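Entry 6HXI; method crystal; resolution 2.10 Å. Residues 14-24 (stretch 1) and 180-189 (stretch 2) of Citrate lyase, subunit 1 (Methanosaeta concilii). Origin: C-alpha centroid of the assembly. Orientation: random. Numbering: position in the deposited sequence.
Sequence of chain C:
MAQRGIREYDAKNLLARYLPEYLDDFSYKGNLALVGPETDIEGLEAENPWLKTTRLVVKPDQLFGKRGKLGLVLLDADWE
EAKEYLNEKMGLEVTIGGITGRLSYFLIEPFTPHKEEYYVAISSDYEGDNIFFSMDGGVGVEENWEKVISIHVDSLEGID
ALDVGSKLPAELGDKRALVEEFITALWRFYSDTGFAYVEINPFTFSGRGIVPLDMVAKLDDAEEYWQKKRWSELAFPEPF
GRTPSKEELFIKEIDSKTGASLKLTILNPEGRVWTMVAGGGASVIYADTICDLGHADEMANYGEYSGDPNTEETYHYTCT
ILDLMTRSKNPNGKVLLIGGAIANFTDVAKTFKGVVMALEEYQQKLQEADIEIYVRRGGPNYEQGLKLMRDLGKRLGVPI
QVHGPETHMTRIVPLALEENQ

Stretch 1 (14-24) LLARYLPEYLD
Stretch 2 (180-189) EEFITALWRF

Residues 180-189 form a continuous helix. Residues 14-18 belong to another helix, and a 3-10 segment at 19-21 leads from it into a loop; the two helix axes cross at 100°, 11.3 Å apart at closest approach. Register is set by the CA atoms of Tyr22 and Ala185, 5.1 Å apart, and of Leu19 and Phe189, 6.2 Å apart. The small side chain of Ala185 suits this close approach: its CB lies 3.8 Å from both Tyr22 CB and Leu23 CB.

Phe189 (chi1 171°, chi2 75°) leaves its backbone sideways, yet its ring reaches the first helix, where CZ lies 3.7 Å from Leu14 CB. Leu15, in the t,p rotamer, places CD1 over one ring face, 4.0 Å from the centroid of Phe189 and 3.6 Å from Leu186 CD1. Leu19 shares that rotamer, and its branched, apolar end fills two neighbouring gaps at once: CD1 sits 3.8 Å from Phe189 CB, while CD2 meets the edge of Phe182 at CE1, 3.8 Å. Leu23, also t,p, brings CD2 to the same ring's CD1, 3.8 Å.

Tyr22 (chi1 -53°, m) lays its ring against Arg188 (m,t,t), whose CB stands 3.9 Å from the ring centroid, over one face. The flat aromatic face suits this aliphatic carbon, leaving the polar end free to bond to water and elsewhere in the structure. No direct hydrogen bond crosses; one water donates to Tyr22 O (2.7 Å) and accepts from Arg188 NE (3.2 Å).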

# COMPACT_ATOMS: atom_id res chain seq x y z
N LEU C 14 50.97 11.83 39.60
CA LEU C 14 49.85 10.92 39.91
C LEU C 14 49.71 10.84 41.44
O LEU C 14 48.61 11.00 41.96
CB LEU C 14 50.05 9.50 39.31
CG LEU C 14 49.78 9.33 37.80
CD1 LEU C 14 50.26 7.97 37.29
CD2 LEU C 14 48.31 9.49 37.49
N LEU C 15 50.83 10.63 42.14
CA LEU C 15 50.86 10.56 43.60
C LEU C 15 50.37 11.87 44.23
O LEU C 15 49.58 11.82 45.17
CB LEU C 15 52.25 10.19 44.13
CG LEU C 15 52.23 9.71 45.58
CD1 LEU C 15 51.80 8.28 45.66
CD2 LEU C 15 53.58 9.88 46.24
N ALA C 16 50.82 13.01 43.70
CA ALA C 16 50.44 14.34 44.18
C ALA C 16 48.94 14.58 43.98
O ALA C 16 48.29 15.08 44.88
CB ALA C 16 51.24 15.41 43.47
N ARG C 17 48.40 14.15 42.83
CA ARG C 17 46.99 14.31 42.48
C ARG C 17 46.05 13.35 43.20
O ARG C 17 45.06 13.80 43.77
CB ARG C 17 46.79 14.22 40.95
CG ARG C 17 45.51 14.88 40.45
CD ARG C 17 45.70 15.60 39.12
NE ARG C 17 45.36 14.76 37.97
CZ ARG C 17 46.24 14.05 37.26
NH1 ARG C 17 47.53 14.06 37.58
NH2 ARG C 17 45.83 13.32 36.23
N TYR C 18 46.31 12.04 43.13
CA TYR C 18 45.35 11.04 43.62
C TYR C 18 45.64 10.44 45.02
O TYR C 18 44.68 9.99 45.66
CB TYR C 18 45.14 9.95 42.54
CG TYR C 18 44.63 10.57 41.26
CD1 TYR C 18 43.33 11.09 41.19
CD2 TYR C 18 45.48 10.80 40.18
CE1 TYR C 18 42.88 11.75 40.05
CE2 TYR C 18 45.04 11.48 39.05
CZ TYR C 18 43.73 11.95 38.98
OH TYR C 18 43.27 12.62 37.87
N LEU C 19 46.87 10.52 45.56
CA LEU C 19 47.10 10.00 46.92
C LEU C 19 46.33 10.80 48.03
O LEU C 19 45.82 10.14 48.94
CB LEU C 19 48.57 9.83 47.27
CG LEU C 19 48.83 8.91 48.49
CD1 LEU C 19 48.75 7.43 48.11
CD2 LEU C 19 50.18 9.22 49.12
N PRO C 20 46.15 12.16 47.96
CA PRO C 20 45.37 12.85 49.00
C PRO C 20 43.88 12.49 49.10
O PRO C 20 43.17 13.08 49.91
CB PRO C 20 45.56 14.34 48.66
CG PRO C 20 46.72 14.40 47.75
CD PRO C 20 46.69 13.13 46.98
N GLU C 21 43.41 11.51 48.30
CA GLU C 21 42.03 10.99 48.26
C GLU C 21 41.86 9.78 49.17
O GLU C 21 40.74 9.43 49.54
CB GLU C 21 41.64 10.61 46.82
CG GLU C 21 41.26 11.80 45.95
CD GLU C 21 40.92 11.50 44.50
OE1 GLU C 21 40.35 10.42 44.22
OE2 GLU C 21 41.18 12.38 43.65
N TYR C 22 42.98 9.12 49.52
CA TYR C 22 43.07 7.94 50.38
C TYR C 22 43.70 8.31 51.74
O TYR C 22 43.36 7.74 52.78
CB TYR C 22 43.94 6.86 49.68
CG TYR C 22 43.48 6.51 48.28
CD1 TYR C 22 42.28 5.84 48.06
CD2 TYR C 22 44.25 6.85 47.17
CE1 TYR C 22 41.86 5.51 46.77
CE2 TYR C 22 43.84 6.52 45.87
CZ TYR C 22 42.64 5.85 45.68
OH TYR C 22 42.22 5.53 44.40
N LEU C 23 44.63 9.28 51.70
CA LEU C 23 45.40 9.80 52.82
C LEU C 23 45.12 11.31 52.98
O LEU C 23 44.34 11.87 52.20
CB LEU C 23 46.88 9.58 52.43
CG LEU C 23 47.96 9.57 53.50
CD1 LEU C 23 47.70 8.49 54.55
CD2 LEU C 23 49.33 9.37 52.87
N ASP C 24 45.73 11.97 53.98
CA ASP C 24 45.64 13.42 54.16
C ASP C 24 46.95 13.99 53.61
O ASP C 24 47.62 14.79 54.26
CB ASP C 24 45.43 13.80 55.64
CG ASP C 24 44.25 13.12 56.32
OD1 ASP C 24 43.34 12.65 55.60
OD2 ASP C 24 44.25 13.05 57.57
N GLU C 180 52.04 3.20 58.34
CA GLU C 180 50.95 2.22 58.22
C GLU C 180 49.86 2.83 57.32
O GLU C 180 49.45 2.19 56.35
CB GLU C 180 50.38 1.89 59.62
CG GLU C 180 49.07 1.12 59.64
CD GLU C 180 48.46 0.93 61.02
OE1 GLU C 180 48.51 1.88 61.84
OE2 GLU C 180 47.89 -0.16 61.27
N GLU C 181 49.45 4.09 57.61
CA GLU C 181 48.45 4.85 56.87
C GLU C 181 48.93 5.19 55.46
O GLU C 181 48.13 5.12 54.51
CB GLU C 181 48.04 6.11 57.65
CG GLU C 181 46.91 5.86 58.64
CD GLU C 181 47.00 6.54 60.00
OE1 GLU C 181 47.10 7.78 60.05
OE2 GLU C 181 46.90 5.81 61.02
N PHE C 182 50.23 5.56 55.32
CA PHE C 182 50.81 5.91 54.03
C PHE C 182 50.90 4.74 53.06
O PHE C 182 50.55 4.90 51.87
CB PHE C 182 52.18 6.62 54.19
CG PHE C 182 52.97 6.75 52.91
CD1 PHE C 182 52.55 7.61 51.90
CD2 PHE C 182 54.08 5.95 52.67
CE1 PHE C 182 53.25 7.69 50.70
CE2 PHE C 182 54.78 6.03 51.46
CZ PHE C 182 54.36 6.90 50.49
N ILE C 183 51.35 3.57 53.54
CA ILE C 183 51.51 2.38 52.68
C ILE C 183 50.14 1.74 52.37
O ILE C 183 49.98 1.13 51.30
CB ILE C 183 52.59 1.37 53.17
CG1 ILE C 183 52.13 0.54 54.40
CG2 ILE C 183 53.93 2.10 53.45
CD1 ILE C 183 53.10 -0.62 54.76
N THR C 184 49.14 1.95 53.27
CA THR C 184 47.75 1.49 53.08
C THR C 184 47.12 2.29 51.94
O THR C 184 46.46 1.71 51.08
CB THR C 184 46.96 1.54 54.42
OG1 THR C 184 47.50 0.55 55.30
CG2 THR C 184 45.46 1.27 54.25
N ALA C 185 47.37 3.62 51.93
CA ALA C 185 46.91 4.57 50.91
C ALA C 185 47.62 4.30 49.58
O ALA C 185 46.98 4.34 48.53
CB ALA C 185 47.20 5.99 51.37
N LEU C 186 48.93 3.99 49.64
CA LEU C 186 49.76 3.69 48.48
C LEU C 186 49.27 2.44 47.76
O LEU C 186 49.26 2.44 46.53
CB LEU C 186 51.24 3.56 48.84
CG LEU C 186 52.23 3.65 47.67
CD1 LEU C 186 52.41 5.08 47.23
CD2 LEU C 186 53.56 3.04 48.05
N TRP C 187 48.81 1.42 48.52
CA TRP C 187 48.22 0.20 47.95
C TRP C 187 46.91 0.53 47.22
O TRP C 187 46.68 0.01 46.14
CB TRP C 187 47.96 -0.88 49.02
CG TRP C 187 47.34 -2.11 48.41
CD1 TRP C 187 47.97 -3.06 47.68
CD2 TRP C 187 45.94 -2.41 48.35
NE1 TRP C 187 47.06 -3.98 47.20
CE2 TRP C 187 45.80 -3.58 47.58
CE3 TRP C 187 44.79 -1.78 48.84
CZ2 TRP C 187 44.56 -4.18 47.34
CZ3 TRP C 187 43.56 -2.37 48.62
CH2 TRP C 187 43.45 -3.56 47.87
N ARG C 188 46.07 1.39 47.82
CA ARG C 188 44.79 1.81 47.24
C ARG C 188 45.06 2.57 45.95
O ARG C 188 44.40 2.33 44.94
CB ARG C 188 44.00 2.66 48.25
CG ARG C 188 43.60 1.90 49.51
CD ARG C 188 42.51 2.65 50.26
NE ARG C 188 42.43 2.28 51.68
CZ ARG C 188 41.75 1.25 52.16
NH1 ARG C 188 41.09 0.43 51.34
NH2 ARG C 188 41.74 1.00 53.46
N PHE C 189 46.08 3.43 45.97
CA PHE C 189 46.55 4.19 44.83
C PHE C 189 47.06 3.24 43.74
O PHE C 189 46.72 3.41 42.58
CB PHE C 189 47.64 5.18 45.30
CG PHE C 189 48.41 5.90 44.22
CD1 PHE C 189 47.82 6.95 43.51
CD2 PHE C 189 49.73 5.56 43.93
CE1 PHE C 189 48.53 7.62 42.51
CE2 PHE C 189 50.44 6.23 42.94
CZ PHE C 189 49.84 7.26 42.23
O HOH W 1 43.66 5.02 52.79